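PDB 1UN8: dihydroxyacetone kinase from Citrobacter freundii, which catalyses the ATP-dependent phosphorylation of dihydroxyacetone to dihydroxyacetone phosphate, using a divalent metal ion, magnesium or calcium. Local coordinates for residues Met1-Phe6 with Ser195-Gln200. Numbering follows the deposited sequence.
Sequences MSQFFF and SCHLPQ
Pro-199 lies flat against the ring of Phe-4 in a CH-pi contact, where the irregular N-terminal arm of the dihydroxyacetone kinase meets the loop between strands 186-192 and 213-215 of its DhaK domain. An inverse gamma turn is centred on Pro-199, whose CB stands 3.6 Å from the Phe-4 ring centroid, only 6° off the normal. The two side chains run side by side in the same direction, bringing CD of the proline within 3.7 Å of Phe-4 CE1. With chi1 at -160°, Phe-4 CG is anti to the backbone N and sits 3.7 Å from Pro-199 CA, while the carbonyl O of His-197 lies in the ring plane, 3.5 Å from Phe-4 CD1. Phe-6 crosses Pro-199 at about a right angle, with CD2 of Phe-6 4.1 Å from CB of Pro-199, and Leu-12 of helix 12-22 touches all three side chains. One residue before Phe-4, Gln-3, extended beyond CG, lays its amide over one face of the His-197 imidazole, the planes 30° apart and CD nearer the rim than the centre. His-197 ND1 is hydrogen-bonded to Asp-299, which should help fix the ring's rotation. On the arm, Phe-4 N and Phe-5 N bond to Gln-231 and Glu-268 of the second subunit, tying this contact to the homodimer interface. No direct hydrogen bond joins the two segments; instead a water accepts from Gln-3 N at 2.9 Å and donates to Leu-198 O at 2.8 Å.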
loop_
_atom_site.group_PDB
_atom_site.type_symbol
_atom_site.label_atom_id
_atom_site.label_comp_id
_atom_site.label_asym_id
_atom_site.label_seq_id
_atom_site.Cartn_x
_atom_site.Cartn_y
_atom_site.Cartn_z
ATOM N N MET A 1 15.158 15.136 7.945
ATOM C CA MET A 1 14.697 13.956 8.735
ATOM C C MET A 1 13.353 13.482 8.178
ATOM O O MET A 1 13.070 12.283 8.151
ATOM C CB MET A 1 14.569 14.314 10.245
ATOM N N SER A 2 12.543 14.423 7.712
ATOM C CA SER A 2 11.233 14.104 7.164
ATOM C C SER A 2 11.311 13.357 5.833
ATOM O O SER A 2 11.864 13.874 4.867
ATOM C CB SER A 2 10.437 15.401 6.996
ATOM O OG SER A 2 9.440 15.291 5.997
ATOM N N GLN A 3 10.772 12.138 5.795
ATOM C CA GLN A 3 10.739 11.327 4.573
ATOM C C GLN A 3 9.238 11.204 4.254
ATOM O O GLN A 3 8.624 10.149 4.446
ATOM C CB GLN A 3 11.358 9.944 4.832
ATOM C CG GLN A 3 11.774 9.202 3.566
ATOM C CD GLN A 3 12.385 7.841 3.849
ATOM O OE1 GLN A 3 13.272 7.712 4.691
ATOM N NE2 GLN A 3 11.918 6.816 3.138
ATOM N N PHE A 4 8.655 12.290 3.753
ATOM C CA PHE A 4 7.218 12.332 3.498
ATOM C C PHE A 4 6.880 13.234 2.308
ATOM O O PHE A 4 7.384 14.347 2.209
ATOM C CB PHE A 4 6.553 12.896 4.769
ATOM C CG PHE A 4 5.082 12.585 4.917
ATOM C CD1 PHE A 4 4.659 11.630 5.838
ATOM C CD2 PHE A 4 4.119 13.299 4.203
ATOM C CE1 PHE A 4 3.311 11.395 6.050
ATOM C CE2 PHE A 4 2.763 13.068 4.413
ATOM C CZ PHE A 4 2.360 12.117 5.337
ATOM N N PHE A 5 6.023 12.765 1.413
ATOM C CA PHE A 5 5.620 13.595 0.277
ATOM C C PHE A 5 4.478 14.513 0.711
ATOM O O PHE A 5 3.373 14.048 1.007
ATOM C CB PHE A 5 5.117 12.749 -0.898
ATOM C CG PHE A 5 6.204 12.020 -1.651
ATOM C CD1 PHE A 5 6.255 10.628 -1.647
ATOM C CD2 PHE A 5 7.147 12.725 -2.407
ATOM C CE1 PHE A 5 7.223 9.952 -2.387
ATOM C CE2 PHE A 5 8.121 12.051 -3.154
ATOM C CZ PHE A 5 8.157 10.663 -3.145
ATOM N N PHE A 6 4.752 15.814 0.766
ATOM C CA PHE A 6 3.735 16.796 1.121
ATOM C C PHE A 6 4.230 18.174 0.706
ATOM O O PHE A 6 5.383 18.326 0.292
ATOM C CB PHE A 6 3.389 16.733 2.624
ATOM C CG PHE A 6 4.416 17.347 3.544
ATOM C CD1 PHE A 6 4.328 18.689 3.916
ATOM C CD2 PHE A 6 5.440 16.569 4.086
ATOM C CE1 PHE A 6 5.240 19.246 4.817
ATOM C CE2 PHE A 6 6.359 17.116 4.991
ATOM C CZ PHE A 6 6.258 18.457 5.356
ATOM N N SER A 195 7.668 1.694 13.011
ATOM C CA SER A 195 6.625 2.695 13.090
ATOM C C SER A 195 6.562 3.456 11.764
ATOM O O SER A 195 7.229 3.089 10.800
ATOM C CB SER A 195 6.880 3.641 14.254
ATOM O OG SER A 195 5.721 4.398 14.537
ATOM N N CYS A 196 5.774 4.517 11.712
ATOM C CA CYS A 196 5.608 5.270 10.469
ATOM C C CYS A 196 6.440 6.538 10.376
ATOM O O CYS A 196 6.920 7.061 11.382
ATOM C CB CYS A 196 4.132 5.656 10.304
ATOM S SG CYS A 196 3.536 6.645 11.700
ATOM N N HIS A 197 6.594 7.032 9.153
ATOM C CA HIS A 197 7.316 8.273 8.923
ATOM C C HIS A 197 6.315 9.408 9.089
ATOM O O HIS A 197 5.252 9.404 8.478
ATOM C CB HIS A 197 7.901 8.313 7.510
ATOM C CG HIS A 197 9.030 7.357 7.299
ATOM N ND1 HIS A 197 8.925 6.247 6.489
ATOM C CD2 HIS A 197 10.280 7.326 7.821
ATOM C CE1 HIS A 197 10.059 5.571 6.522
ATOM N NE2 HIS A 197 10.898 6.205 7.323
ATOM N N LEU A 198 6.655 10.382 9.917
ATOM C CA LEU A 198 5.777 11.513 10.153
ATOM C C LEU A 198 6.115 12.673 9.233
ATOM O O LEU A 198 7.263 12.832 8.836
ATOM C CB LEU A 198 5.898 11.952 11.605
ATOM C CG LEU A 198 5.459 10.900 12.628
ATOM C CD1 LEU A 198 5.794 11.393 14.031
ATOM C CD2 LEU A 198 3.950 10.629 12.490
ATOM N N PRO A 199 5.119 13.495 8.874
ATOM C CA PRO A 199 5.359 14.640 7.990
ATOM C C PRO A 199 6.056 15.792 8.717
ATOM O O PRO A 199 5.594 16.937 8.684
ATOM C CB PRO A 199 3.956 15.007 7.520
ATOM C CG PRO A 199 3.133 14.701 8.713
ATOM C CD PRO A 199 3.683 13.358 9.172
ATOM N N GLN A 200 7.180 15.485 9.361
ATOM C CA GLN A 200 7.927 16.490 10.101
ATOM C C GLN A 200 9.309 15.990 10.491
ATOM O O GLN A 200 9.605 14.792 10.432
ATOM C CB GLN A 200 7.179 16.847 11.371
ATOM C CG GLN A 200 7.183 15.701 12.356
ATOM C CD GLN A 200 5.977 15.705 13.265
ATOM O OE1 GLN A 200 4.836 15.852 12.803
ATOM N NE2 GLN A 200 6.211 15.522 14.567
HETATM O O HOH W 1 9.457 11.158 8.130
HETATM O O HOH W 2 13.460 5.906 7.649
#